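Local coordinates for glycosyl hydrolase family 62 protein (Coprinopsis cinerea, PDB 5B6T) that is an alpha-L-arabinofuranosidase that probably removes terminal arabinofuranose side groups from arabinoxylan, a plant hemicellulose, at residues 85-91 against 270-275; 92-96 against 107-112; 144-148 against 274-278; 198-203 against 266-271. All coordinates share one frame; numbering follows the deposited sequence.

Contact 1: residues 85-91 against 270-275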
loop_
_atom_site.group_PDB
_atom_site.type_symbol
_atom_site.label_atom_id
_atom_site.label_comp_id
_atom_site.label_asym_id
_atom_site.label_seq_id
_atom_site.Cartn_x
_atom_site.Cartn_y
_atom_site.Cartn_z
ATOM N N GLN A 85 4.536 -4.638 -0.654
ATOM C CA GLN A 85 3.409 -5.105 -1.447
ATOM C C GLN A 85 3.661 -6.564 -1.743
ATOM O O GLN A 85 4.655 -6.880 -2.370
ATOM C CB GLN A 85 3.275 -4.347 -2.774
ATOM C CG GLN A 85 2.069 -4.830 -3.582
ATOM C CD GLN A 85 2.183 -4.538 -5.055
ATOM O OE1 GLN A 85 3.262 -4.376 -5.604
ATOM N NE2 GLN A 85 1.040 -4.532 -5.715
ATOM N N VAL A 86 2.770 -7.445 -1.306
ATOM C CA VAL A 86 2.889 -8.873 -1.582
ATOM C C VAL A 86 1.918 -9.331 -2.664
ATOM O O VAL A 86 0.762 -8.918 -2.679
ATOM C CB VAL A 86 2.697 -9.739 -0.292
ATOM C CG1 VAL A 86 1.278 -9.649 0.267
ATOM C CG2 VAL A 86 3.072 -11.199 -0.563
ATOM N N PHE A 87 2.361 -10.234 -3.526
ATOM C CA PHE A 87 1.477 -10.844 -4.537
ATOM C C PHE A 87 2.142 -12.098 -5.074
ATOM O O PHE A 87 3.358 -12.265 -4.950
ATOM C CB PHE A 87 1.130 -9.897 -5.722
ATOM C CG PHE A 87 2.328 -9.358 -6.446
ATOM C CD1 PHE A 87 2.843 -10.019 -7.559
ATOM C CD2 PHE A 87 2.922 -8.156 -6.063
ATOM C CE1 PHE A 87 3.958 -9.542 -8.214
ATOM C CE2 PHE A 87 4.051 -7.684 -6.729
ATOM C CZ PHE A 87 4.526 -8.354 -7.826
ATOM N N TYR A 88 1.345 -12.959 -5.686
ATOM C CA TYR A 88 1.843 -14.199 -6.252
ATOM C C TYR A 88 2.011 -13.997 -7.729
ATOM O O TYR A 88 1.024 -13.704 -8.443
ATOM C CB TYR A 88 0.837 -15.319 -5.981
ATOM C CG TYR A 88 1.229 -16.680 -6.469
ATOM C CD1 TYR A 88 2.242 -17.410 -5.842
ATOM C CD2 TYR A 88 0.528 -17.276 -7.480
ATOM C CE1 TYR A 88 2.584 -18.681 -6.273
ATOM C CE2 TYR A 88 0.857 -18.542 -7.920
ATOM C CZ TYR A 88 1.881 -19.237 -7.316
ATOM O OH TYR A 88 2.168 -20.536 -7.731
ATOM N N PHE A 89 3.237 -14.143 -8.214
ATOM C CA PHE A 89 3.510 -14.003 -9.645
ATOM C C PHE A 89 3.369 -15.376 -10.268
ATOM O O PHE A 89 4.306 -16.195 -10.288
ATOM C CB PHE A 89 4.889 -13.403 -9.924
ATOM C CG PHE A 89 5.076 -13.007 -11.356
ATOM C CD1 PHE A 89 4.436 -11.890 -11.853
ATOM C CD2 PHE A 89 5.829 -13.783 -12.230
ATOM C CE1 PHE A 89 4.554 -11.530 -13.170
ATOM C CE2 PHE A 89 5.969 -13.419 -13.559
ATOM C CZ PHE A 89 5.332 -12.307 -14.034
ATOM N N ALA A 90 2.159 -15.648 -10.733
ATOM C CA ALA A 90 1.767 -17.011 -11.109
ATOM C C ALA A 90 2.655 -17.646 -12.176
ATOM O O ALA A 90 2.974 -18.841 -12.058
ATOM C CB ALA A 90 0.304 -17.026 -11.503
ATOM N N PRO A 91 3.104 -16.879 -13.181
ATOM C CA PRO A 91 3.944 -17.539 -14.219
ATOM C C PRO A 91 5.244 -18.164 -13.685
ATOM O O PRO A 91 5.742 -19.128 -14.262
ATOM C CB PRO A 91 4.227 -16.399 -15.195
ATOM C CG PRO A 91 3.022 -15.508 -15.066
ATOM C CD PRO A 91 2.691 -15.525 -13.608
ATOM N N ARG A 270 -8.353 -7.968 -1.478
ATOM C CA ARG A 270 -8.429 -8.347 -2.883
ATOM C C ARG A 270 -9.362 -9.525 -3.127
ATOM O O ARG A 270 -9.728 -10.214 -2.205
ATOM C CB ARG A 270 -7.024 -8.706 -3.382
ATOM C CG ARG A 270 -5.950 -7.680 -3.051
ATOM C CD ARG A 270 -4.607 -8.127 -3.585
ATOM N NE ARG A 270 -3.557 -7.402 -2.904
ATOM C CZ ARG A 270 -2.301 -7.804 -2.845
ATOM N NH1 ARG A 270 -1.901 -8.858 -3.525
ATOM N NH2 ARG A 270 -1.448 -7.124 -2.103
ATOM N N SER A 271 -9.738 -9.737 -4.383
ATOM C CA SER A 271 -10.525 -10.905 -4.746
ATOM C C SER A 271 -9.641 -12.061 -5.171
ATOM O O SER A 271 -10.143 -13.185 -5.376
ATOM C CB SER A 271 -11.469 -10.553 -5.887
ATOM O OG SER A 271 -10.745 -10.027 -6.967
ATOM N N GLY A 272 -8.337 -11.820 -5.280
ATOM C CA GLY A 272 -7.383 -12.855 -5.676
ATOM C C GLY A 272 -5.979 -12.343 -5.439
ATOM O O GLY A 272 -5.789 -11.127 -5.326
ATOM N N ASN A 273 -5.009 -13.261 -5.383
ATOM C CA ASN A 273 -3.682 -12.949 -4.894
ATOM C C ASN A 273 -2.608 -12.842 -5.946
ATOM O O ASN A 273 -1.464 -12.604 -5.581
ATOM C CB ASN A 273 -3.274 -13.975 -3.828
ATOM C CG ASN A 273 -4.210 -13.932 -2.634
ATOM O OD1 ASN A 273 -4.771 -12.878 -2.354
ATOM N ND2 ASN A 273 -4.410 -15.065 -1.961
ATOM N N ASP A 274 -2.983 -12.985 -7.215
ATOM C CA ASP A 274 -2.009 -12.972 -8.284
ATOM C C ASP A 274 -1.588 -11.581 -8.724
ATOM O O ASP A 274 -1.992 -10.571 -8.145
ATOM C CB ASP A 274 -2.411 -13.901 -9.447
ATOM C CG ASP A 274 -3.422 -13.308 -10.396
ATOM O OD1 ASP A 274 -3.752 -12.121 -10.293
ATOM O OD2 ASP A 274 -3.907 -14.072 -11.281
ATOM N N GLN A 275 -0.728 -11.543 -9.733
ATOM C CA GLN A 275 -0.124 -10.312 -10.193
ATOM C C GLN A 275 -1.068 -9.341 -10.869
ATOM O O GLN A 275 -0.637 -8.242 -11.248
ATOM C CB GLN A 275 1.039 -10.636 -11.150
ATOM C CG GLN A 275 0.655 -11.201 -12.501
ATOM C CD GLN A 275 0.243 -12.669 -12.496
ATOM O OE1 GLN A 275 0.438 -13.412 -11.521
ATOM N NE2 GLN A 275 -0.316 -13.114 -13.643
#
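Arg270 stretches out along CG, CD and NE and takes hold of the Val86 carbonyl end-on. NH1 and NH2 both donate to Val86 O, at 2.8 Å and 2.9 Å, and the oxygen lies in the guanidinium plane, a grip that the twin N-H groups of arginine suit well. Farther along the strand, Tyr88 N donates to Asn273 O (2.8 Å), and Asp274 CA leans on Tyr88 O through a C-H...O contact. The tightest packing surrounds the buried Gln275. Its CG sits between backbone N and carbonyl carbon (chi1 70°) and the chain folds at chi2, which lays the aliphatic part against Phe89, Gln275 CB to Phe89 CD1 being 3.7 Å, and turns the amide back to the backbone. There Gln275 OE1 accepts from Ala90 N (2.9 Å), with the donor well above the amide plane. The looser side is the outer one, with exposed Pro91 and the ring of partly exposed Tyr88, which leads away from the loop. Strand 82-89 is an outermost strand of its sheet, with 94-100 beside it; the loop between strands 266-268 and 278-279 covers it, and Asn273 ND2 reaches on to Tyr33 O in strand 25-34.

Contact 2: residues 92-96 against 107-112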
loop_
_atom_site.group_PDB
_atom_site.type_symbol
_atom_site.label_atom_id
_atom_site.label_comp_id
_atom_site.label_asym_id
_atom_site.label_seq_id
_atom_site.Cartn_x
_atom_site.Cartn_y
_atom_site.Cartn_z
ATOM N N GLN A 92 5.753 -17.662 -12.573
ATOM C CA GLN A 92 6.976 -18.182 -11.950
ATOM C C GLN A 92 6.728 -19.030 -10.729
ATOM O O GLN A 92 7.681 -19.540 -10.139
ATOM C CB GLN A 92 7.887 -17.021 -11.557
ATOM C CG GLN A 92 8.395 -16.280 -12.764
ATOM C CD GLN A 92 9.079 -14.988 -12.423
ATOM O OE1 GLN A 92 9.374 -14.729 -11.263
ATOM N NE2 GLN A 92 9.363 -14.199 -13.428
ATOM N N ARG A 93 5.466 -19.103 -10.302
ATOM C CA ARG A 93 5.100 -19.861 -9.097
ATOM C C ARG A 93 5.920 -19.337 -7.912
ATOM O O ARG A 93 6.419 -20.094 -7.060
ATOM C CB ARG A 93 5.278 -21.374 -9.335
ATOM C CG ARG A 93 4.336 -21.881 -10.424
ATOM C CD ARG A 93 4.662 -23.258 -10.977
ATOM N NE ARG A 93 4.953 -24.229 -9.937
ATOM C CZ ARG A 93 4.066 -25.028 -9.336
ATOM N NH1 ARG A 93 2.764 -24.994 -9.632
ATOM N NH2 ARG A 93 4.497 -25.864 -8.397
ATOM N N LEU A 94 6.076 -18.015 -7.855
ATOM C CA LEU A 94 6.808 -17.367 -6.767
ATOM C C LEU A 94 5.985 -16.195 -6.245
ATOM O O LEU A 94 5.435 -15.434 -7.047
ATOM C CB LEU A 94 8.109 -16.791 -7.283
ATOM C CG LEU A 94 9.270 -17.724 -7.548
ATOM C CD1 LEU A 94 10.384 -16.863 -8.097
ATOM C CD2 LEU A 94 9.693 -18.433 -6.267
ATOM N N TRP A 95 5.956 -16.029 -4.928
ATOM C CA TRP A 95 5.477 -14.807 -4.316
ATOM C C TRP A 95 6.578 -13.757 -4.426
ATOM O O TRP A 95 7.787 -14.053 -4.324
ATOM C CB TRP A 95 5.112 -15.005 -2.844
ATOM C CG TRP A 95 3.981 -15.937 -2.600
ATOM C CD1 TRP A 95 4.056 -17.273 -2.439
ATOM C CD2 TRP A 95 2.598 -15.585 -2.460
ATOM N NE1 TRP A 95 2.799 -17.795 -2.212
ATOM C CE2 TRP A 95 1.889 -16.777 -2.213
ATOM C CE3 TRP A 95 1.897 -14.376 -2.499
ATOM C CZ2 TRP A 95 0.515 -16.796 -2.037
ATOM C CZ3 TRP A 95 0.513 -14.396 -2.308
ATOM C CH2 TRP A 95 -0.156 -15.609 -2.093
ATOM N N TYR A 96 6.145 -12.518 -4.676
ATOM C CA TYR A 96 6.998 -11.337 -4.653
ATOM C C TYR A 96 6.592 -10.458 -3.500
ATOM O O TYR A 96 5.378 -10.350 -3.182
ATOM C CB TYR A 96 6.922 -10.541 -5.972
ATOM C CG TYR A 96 7.790 -11.082 -7.068
ATOM C CD1 TYR A 96 7.486 -12.265 -7.703
ATOM C CD2 TYR A 96 8.941 -10.406 -7.462
ATOM C CE1 TYR A 96 8.319 -12.792 -8.691
ATOM C CE2 TYR A 96 9.763 -10.916 -8.434
ATOM C CZ TYR A 96 9.457 -12.098 -9.047
ATOM O OH TYR A 96 10.291 -12.615 -10.031
ATOM N N SER A 107 11.862 -8.902 -3.018
ATOM C CA SER A 107 12.279 -10.242 -2.604
ATOM C C SER A 107 11.314 -11.260 -3.195
ATOM O O SER A 107 10.177 -10.930 -3.546
ATOM C CB SER A 107 12.282 -10.365 -1.073
ATOM O OG SER A 107 13.216 -9.481 -0.511
ATOM N N THR A 108 11.742 -12.505 -3.266
ATOM C CA THR A 108 10.868 -13.579 -3.704
ATOM C C THR A 108 10.842 -14.702 -2.679
ATOM O O THR A 108 11.691 -14.769 -1.799
ATOM C CB THR A 108 11.277 -14.160 -5.064
ATOM O OG1 THR A 108 12.593 -14.722 -4.981
ATOM C CG2 THR A 108 11.221 -13.074 -6.110
ATOM N N ASN A 109 9.855 -15.578 -2.821
ATOM C CA ASN A 109 9.627 -16.679 -1.889
ATOM C C ASN A 109 8.619 -17.643 -2.494
ATOM O O ASN A 109 7.524 -17.227 -2.857
ATOM C CB ASN A 109 9.077 -16.119 -0.563
ATOM C CG ASN A 109 9.136 -17.106 0.582
ATOM O OD1 ASN A 109 9.177 -18.330 0.393
ATOM N ND2 ASN A 109 9.117 -16.577 1.778
ATOM N N PRO A 110 8.946 -18.942 -2.585
ATOM C CA PRO A 110 7.946 -19.861 -3.111
ATOM C C PRO A 110 6.772 -20.095 -2.175
ATOM O O PRO A 110 5.788 -20.655 -2.622
ATOM C CB PRO A 110 8.730 -21.164 -3.309
ATOM C CG PRO A 110 9.879 -21.063 -2.411
ATOM C CD PRO A 110 10.242 -19.604 -2.345
ATOM N N ASP A 111 6.900 -19.721 -0.898
ATOM C CA ASP A 111 5.895 -20.063 0.134
ATOM C C ASP A 111 5.669 -18.888 1.078
ATOM O O ASP A 111 6.515 -18.590 1.910
ATOM C CB ASP A 111 6.381 -21.294 0.911
ATOM C CG ASP A 111 5.425 -21.726 2.003
ATOM O OD1 ASP A 111 4.255 -21.260 2.009
ATOM O OD2 ASP A 111 5.876 -22.594 2.801
ATOM N N ILE A 112 4.499 -18.247 0.956
ATOM C CA ILE A 112 4.162 -17.101 1.803
ATOM C C ILE A 112 4.123 -17.468 3.284
ATOM O O ILE A 112 4.366 -16.624 4.154
ATOM C CB ILE A 112 2.827 -16.447 1.354
ATOM C CG1 ILE A 112 2.646 -15.056 2.002
ATOM C CG2 ILE A 112 1.627 -17.343 1.644
ATOM C CD1 ILE A 112 1.453 -14.326 1.438
HETATM O O HOH W 1 5.271 -21.621 -5.144
#
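The Trp95 indole carries Ile112 on one face: Ile112 CB stands 3.8 Å from the centroid of the five-membered ring, 12° off its normal, while Ile112 CD1 extends along the same face to the six-membered ring. A branched aliphatic residue suits this place because it spreads over both rings. At the indole edge lie Asn109 O and the Pro110 carbonyl. The Tyr96 ring has Thr108 CG2 over one face, 3.6 Å from its centroid, a CH-pi contact between side chains that point the same way. At the edge of that ring, Tyr96 OH donates to Gln92 OE1 (2.6 Å) on an in-plane lone pair. Both aromatics belong to the beta hairpin of strands 94-100 and 104-109, in which Trp95 and Asn109 form an antiparallel hydrogen-bonded pair and Tyr96 and Thr108 a non-hydrogen-bonded one. Trp95 N gives to Asn109 O (2.9 Å), and Asn109 N returns to Trp95 O. Asn109 OD1 accepts from Asp111 N, an Asx turn that bends the chain and brings Ile112 against the indole face, while Asn109 ND2 bonds to Asn114 O. Arg93 and Leu94 make a G1 beta bulge opposite Phe89. Leu94 CD2 rests on Pro110 CD (4.1 Å), and a water donates to both Arg93 O and Pro110 O.

Contact 3: residues 144-148 against 274-278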
loop_
_atom_site.group_PDB
_atom_site.type_symbol
_atom_site.label_atom_id
_atom_site.label_comp_id
_atom_site.label_asym_id
_atom_site.label_seq_id
_atom_site.Cartn_x
_atom_site.Cartn_y
_atom_site.Cartn_z
ATOM N N MET A 144 6.293 1.636 -3.770
ATOM C CA MET A 144 6.447 0.894 -5.014
ATOM C C MET A 144 5.296 -0.084 -5.159
ATOM O O MET A 144 5.022 -0.855 -4.228
ATOM C CB MET A 144 7.775 0.124 -4.972
ATOM C CG MET A 144 8.962 0.949 -4.520
ATOM S SD MET A 144 9.302 2.326 -5.621
ATOM C CE MET A 144 10.539 3.210 -4.657
ATOM N N TRP A 145 4.654 -0.074 -6.328
ATOM C CA TRP A 145 3.467 -0.897 -6.557
ATOM C C TRP A 145 3.464 -1.523 -7.940
ATOM O O TRP A 145 3.529 -0.797 -8.957
ATOM C CB TRP A 145 2.222 -0.020 -6.367
ATOM C CG TRP A 145 0.936 -0.768 -6.559
ATOM C CD1 TRP A 145 0.292 -1.031 -7.747
ATOM C CD2 TRP A 145 0.121 -1.330 -5.541
ATOM N NE1 TRP A 145 -0.830 -1.755 -7.514
ATOM C CE2 TRP A 145 -0.982 -1.939 -6.166
ATOM C CE3 TRP A 145 0.213 -1.378 -4.155
ATOM C CZ2 TRP A 145 -1.977 -2.615 -5.440
ATOM C CZ3 TRP A 145 -0.752 -2.052 -3.454
ATOM C CH2 TRP A 145 -1.849 -2.639 -4.089
ATOM N N VAL A 146 3.340 -2.846 -7.992
ATOM C CA VAL A 146 3.239 -3.608 -9.237
ATOM C C VAL A 146 1.801 -4.021 -9.505
ATOM O O VAL A 146 1.091 -4.476 -8.615
ATOM C CB VAL A 146 4.153 -4.864 -9.189
ATOM C CG1 VAL A 146 3.860 -5.803 -10.363
ATOM C CG2 VAL A 146 5.621 -4.487 -9.127
ATOM N N ILE A 147 1.395 -3.888 -10.766
ATOM C CA ILE A 147 0.173 -4.516 -11.286
ATOM C C ILE A 147 0.445 -4.943 -12.722
ATOM O O ILE A 147 1.032 -4.191 -13.509
ATOM C CB ILE A 147 -1.077 -3.612 -11.148
ATOM C CG1 ILE A 147 -2.304 -4.275 -11.777
ATOM C CG2 ILE A 147 -0.865 -2.207 -11.722
ATOM C CD1 ILE A 147 -3.603 -3.592 -11.466
ATOM N N CYS A 148 -0.011 -6.153 -13.065
ATOM C CA CYS A 148 0.155 -6.712 -14.401
ATOM C C CYS A 148 -1.201 -6.977 -15.039
ATOM O O CYS A 148 -2.172 -7.276 -14.353
ATOM C CB CYS A 148 0.924 -8.030 -14.334
ATOM S SG CYS A 148 2.454 -7.914 -13.373
ATOM N N ASP A 274 -2.983 -12.985 -7.215
ATOM C CA ASP A 274 -2.009 -12.972 -8.284
ATOM C C ASP A 274 -1.588 -11.581 -8.724
ATOM O O ASP A 274 -1.992 -10.571 -8.145
ATOM C CB ASP A 274 -2.411 -13.901 -9.447
ATOM C CG ASP A 274 -3.422 -13.308 -10.396
ATOM O OD1 ASP A 274 -3.752 -12.121 -10.293
ATOM O OD2 ASP A 274 -3.907 -14.072 -11.281
ATOM N N GLN A 275 -0.728 -11.543 -9.733
ATOM C CA GLN A 275 -0.124 -10.312 -10.193
ATOM C C GLN A 275 -1.068 -9.341 -10.869
ATOM O O GLN A 275 -0.637 -8.242 -11.248
ATOM C CB GLN A 275 1.039 -10.636 -11.150
ATOM C CG GLN A 275 0.655 -11.201 -12.501
ATOM C CD GLN A 275 0.243 -12.669 -12.496
ATOM O OE1 GLN A 275 0.438 -13.412 -11.521
ATOM N NE2 GLN A 275 -0.316 -13.114 -13.643
ATOM N N THR A 276 -2.326 -9.735 -11.059
ATOM C CA THR A 276 -3.312 -8.807 -11.646
ATOM C C THR A 276 -3.935 -7.869 -10.617
ATOM O O THR A 276 -4.676 -6.946 -10.989
ATOM C CB THR A 276 -4.431 -9.532 -12.418
ATOM O OG1 THR A 276 -5.222 -10.309 -11.514
ATOM C CG2 THR A 276 -3.834 -10.438 -13.499
ATOM N N LEU A 277 -3.637 -8.078 -9.334
ATOM C CA LEU A 277 -4.157 -7.188 -8.263
ATOM C C LEU A 277 -5.667 -6.883 -8.433
ATOM O O LEU A 277 -6.103 -5.725 -8.507
ATOM C CB LEU A 277 -3.331 -5.888 -8.165
ATOM C CG LEU A 277 -2.025 -5.949 -7.355
ATOM C CD1 LEU A 277 -2.333 -6.174 -5.871
ATOM C CD2 LEU A 277 -1.031 -6.994 -7.841
ATOM N N PRO A 278 -6.492 -7.940 -8.450
ATOM C CA PRO A 278 -7.926 -7.741 -8.612
ATOM C C PRO A 278 -8.658 -7.445 -7.317
ATOM O O PRO A 278 -8.300 -7.964 -6.237
ATOM C CB PRO A 278 -8.383 -9.088 -9.173
ATOM C CG PRO A 278 -7.468 -10.077 -8.554
ATOM C CD PRO A 278 -6.159 -9.366 -8.318
HETATM O O HOH W 2 -4.621 -6.247 -13.658
#
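Cys148 N donates to Gln275 O (2.8 Å), the single direct hydrogen bond between strand 144-148 and the turn 274-278. A C-H...O contact runs the other way, from Thr276 CA to Cys148 O at 3.3 Å, and a water donates to both Cys148 O and Thr276 O, so at the strand's end the two segments meet through backbone atoms.

The turn is shaped by bonds of its own. Asp274 to Leu277 is a type I beta turn in which Asp274 OD1 accepts twice from Thr276: from the backbone N, which completes an Asx turn and comes from above the carboxylate plane, and from Thr276 OG1 (2.6 Å) on the syn lone pair. Aspartate followed two residues later by threonine suits this pair of hydrogen bonds, because the threonine hydroxyl, set between its backbone N and carbonyl carbon (chi1 66°), turns back to the carboxylate.

Side-chain packing adds the rest. Leu277 heads for the strand: its CD1 meets Trp145 CZ2 at 3.6 Å, the two side chains coming from opposite directions, and its CD2 lies over the Val146 carbonyl oxygen. Ile147 CD1 lies beside Leu277 CB at 4.0 Å. The Cys148 sulfur, tied by a disulfide to Cys153, packs with its CB against the aliphatic part of Gln275, Cys148 CB to Gln275 CG being 3.7 Å.

Strand 142-148 is outermost in its sheet, next to 152-158. The turn fits between it and strands 82-89 and 195-202, with Leu277 also touching Gln85 and Tyr200.

Contact 4: residues 198-203 against 266-271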
loop_
_atom_site.group_PDB
_atom_site.type_symbol
_atom_site.label_atom_id
_atom_site.label_comp_id
_atom_site.label_asym_id
_atom_site.label_seq_id
_atom_site.Cartn_x
_atom_site.Cartn_y
_atom_site.Cartn_z
ATOM N N ASN A 198 -2.349 2.878 -4.674
ATOM C CA ASN A 198 -2.823 1.520 -4.953
ATOM C C ASN A 198 -3.429 1.514 -6.341
ATOM O O ASN A 198 -4.094 2.477 -6.748
ATOM C CB ASN A 198 -3.936 1.032 -4.003
ATOM C CG ASN A 198 -3.595 1.134 -2.527
ATOM O OD1 ASN A 198 -4.194 1.948 -1.822
ATOM N ND2 ASN A 198 -2.728 0.262 -2.037
ATOM N N VAL A 199 -3.179 0.440 -7.074
ATOM C CA VAL A 199 -3.758 0.250 -8.398
ATOM C C VAL A 199 -4.301 -1.178 -8.518
ATOM O O VAL A 199 -3.587 -2.135 -8.299
ATOM C CB VAL A 199 -2.772 0.557 -9.535
ATOM C CG1 VAL A 199 -3.524 0.617 -10.865
ATOM C CG2 VAL A 199 -2.059 1.857 -9.252
ATOM N N TYR A 200 -5.608 -1.277 -8.838
ATOM C CA TYR A 200 -6.304 -2.564 -8.890
ATOM C C TYR A 200 -7.112 -2.753 -10.162
ATOM O O TYR A 200 -7.607 -1.776 -10.724
ATOM C CB TYR A 200 -7.278 -2.669 -7.745
ATOM C CG TYR A 200 -6.660 -2.611 -6.367
ATOM C CD1 TYR A 200 -5.949 -3.684 -5.862
ATOM C CD2 TYR A 200 -6.804 -1.487 -5.574
ATOM C CE1 TYR A 200 -5.406 -3.656 -4.588
ATOM C CE2 TYR A 200 -6.290 -1.447 -4.296
ATOM C CZ TYR A 200 -5.560 -2.539 -3.810
ATOM O OH TYR A 200 -5.043 -2.480 -2.527
ATOM N N ARG A 201 -7.226 -4.008 -10.602
ATOM C CA ARG A 201 -8.225 -4.385 -11.621
ATOM C C ARG A 201 -9.565 -4.533 -10.931
ATOM O O ARG A 201 -9.672 -5.182 -9.883
ATOM C CB ARG A 201 -7.835 -5.689 -12.287
ATOM C CG ARG A 201 -8.888 -6.288 -13.207
ATOM C CD ARG A 201 -9.217 -5.379 -14.380
ATOM N NE ARG A 201 -10.347 -5.903 -15.143
ATOM C CZ ARG A 201 -10.280 -6.939 -15.981
ATOM N NH1 ARG A 201 -9.135 -7.579 -16.193
ATOM N NH2 ARG A 201 -11.386 -7.346 -16.616
ATOM N N ILE A 202 -10.609 -3.946 -11.506
ATOM C CA ILE A 202 -11.966 -4.045 -10.924
ATOM C C ILE A 202 -12.651 -5.238 -11.572
ATOM O O ILE A 202 -13.013 -5.168 -12.748
ATOM C CB ILE A 202 -12.788 -2.757 -11.129
ATOM C CG1 ILE A 202 -12.063 -1.543 -10.553
ATOM C CG2 ILE A 202 -14.157 -2.894 -10.485
ATOM C CD1 ILE A 202 -12.631 -0.194 -10.989
ATOM N N ASP A 203 -12.852 -6.314 -10.797
ATOM C CA ASP A 203 -13.534 -7.503 -11.328
ATOM C C ASP A 203 -14.895 -7.168 -11.927
ATOM O O ASP A 203 -15.615 -6.314 -11.397
ATOM C CB ASP A 203 -13.750 -8.560 -10.251
ATOM C CG ASP A 203 -12.486 -9.316 -9.885
ATOM O OD1 ASP A 203 -11.510 -9.291 -10.669
ATOM O OD2 ASP A 203 -12.528 -9.968 -8.825
ATOM N N GLY A 266 -2.729 2.444 3.008
ATOM C CA GLY A 266 -3.425 1.191 3.188
ATOM C C GLY A 266 -3.491 0.312 1.948
ATOM O O GLY A 266 -2.760 0.505 0.960
ATOM N N GLU A 267 -4.385 -0.687 2.008
ATOM C CA GLU A 267 -4.631 -1.622 0.899
ATOM C C GLU A 267 -6.031 -2.162 1.014
ATOM O O GLU A 267 -6.519 -2.412 2.145
ATOM C CB GLU A 267 -3.650 -2.808 0.891
ATOM C CG GLU A 267 -2.526 -2.682 -0.156
ATOM C CD GLU A 267 -1.676 -3.914 -0.309
ATOM O OE1 GLU A 267 -2.223 -5.028 -0.190
ATOM O OE2 GLU A 267 -0.441 -3.772 -0.529
ATOM N N LEU A 268 -6.655 -2.389 -0.149
ATOM C CA LEU A 268 -7.958 -3.034 -0.197
ATOM C C LEU A 268 -7.806 -4.550 -0.073
ATOM O O LEU A 268 -6.825 -5.153 -0.541
ATOM C CB LEU A 268 -8.715 -2.739 -1.505
ATOM C CG LEU A 268 -9.376 -1.355 -1.670
ATOM C CD1 LEU A 268 -9.862 -1.183 -3.114
ATOM C CD2 LEU A 268 -10.557 -1.183 -0.716
ATOM N N ILE A 269 -8.786 -5.176 0.546
ATOM C CA ILE A 269 -8.855 -6.635 0.504
ATOM C C ILE A 269 -9.164 -7.060 -0.937
ATOM O O ILE A 269 -10.113 -6.543 -1.571
ATOM C CB ILE A 269 -9.910 -7.184 1.484
ATOM C CG1 ILE A 269 -9.601 -6.861 2.961
ATOM C CG2 ILE A 269 -10.082 -8.672 1.305
ATOM C CD1 ILE A 269 -8.174 -6.908 3.405
ATOM N N ARG A 270 -8.353 -7.968 -1.478
ATOM C CA ARG A 270 -8.429 -8.347 -2.883
ATOM C C ARG A 270 -9.362 -9.525 -3.127
ATOM O O ARG A 270 -9.728 -10.214 -2.205
ATOM C CB ARG A 270 -7.024 -8.706 -3.382
ATOM C CG ARG A 270 -5.950 -7.680 -3.051
ATOM C CD ARG A 270 -4.607 -8.127 -3.585
ATOM N NE ARG A 270 -3.557 -7.402 -2.904
ATOM C CZ ARG A 270 -2.301 -7.804 -2.845
ATOM N NH1 ARG A 270 -1.901 -8.858 -3.525
ATOM N NH2 ARG A 270 -1.448 -7.124 -2.103
ATOM N N SER A 271 -9.738 -9.737 -4.383
ATOM C CA SER A 271 -10.525 -10.905 -4.746
ATOM C C SER A 271 -9.641 -12.061 -5.171
ATOM O O SER A 271 -10.143 -13.185 -5.376
ATOM C CB SER A 271 -11.469 -10.553 -5.887
ATOM O OG SER A 271 -10.745 -10.027 -6.967
HETATM O O HOH W 3 -4.440 -4.942 -1.621
#
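Strands 198-202 and 266-268 point almost the same way, their axes 5° apart in direction, yet they lie 8.3 Å from each other at closest, and from Asn198 and Tyr200 to Asp203 it is side chains that bridge the gap. Asn198 sets CG beside its backbone N (chi1 -54°), which carries its amide across to the other strand. There Asn198 ND2 gives a fairly straight bond to Gly266 O (3.0 Å), with that oxygen close to the amide plane; Asn198 OD1 accepts from Tyr286 OH, so both ends of the amide are used.

Tyr200 is long enough to bring a hydroxyl to the backbone opposite. Tyr200 OH accepts from Leu268 N (2.9 Å) and donates to a water. That water accepts from Arg270 NE as well, and donates to Glu267 OE1 and Leu268 O, so four bonds hold it. Tyr200 CE2 rests against Leu268 CD1 at 3.8 Å. Within 266-271, Arg270 NH2 makes a salt bridge to Glu267 OE1 (2.9 Å), from above the carboxylate plane, while the guanidinium also reaches Val86 O. With Ser30 OG bonded to Glu267 OE2, this holds the carboxylate in place. Near the surface, Ser271 OG donates to Asp203 OD2 (2.6 Å), a small hydroxyl meeting an acid where the chains leave their strands.

Neighbouring strands from different sheets, running alike and joined by side chains and a bridging water, fit adjacent blades of the five-bladed beta-propeller of family 62; the Glu267 side chain is about 4 Å from the bound calcium.

Contacts 1, 3 and 4 cluster, joined by the chain from 266 to 278. Contacts 1 and 3 have centres about 6 Å apart and share Asp274 and Gln275, and contacts 3 and 4 are about 9 Å apart, tied by a hydrogen bond from Trp145 NE1 to Val199 O (2.9 Å). Arg270 serves contacts 1 and 4. Contact 2 lies outward, about 10 Å from contact 1 and 20 Å from contact 4 between centres, in the sheet whose edge strand contact 1 covers. The inner group lies near the calcium ion: the side chains of Glu267, Trp145 and Gln85 come within about 4, 5 and 6 Å, whereas that of Tyr96 in contact 2 is about 14 Å away.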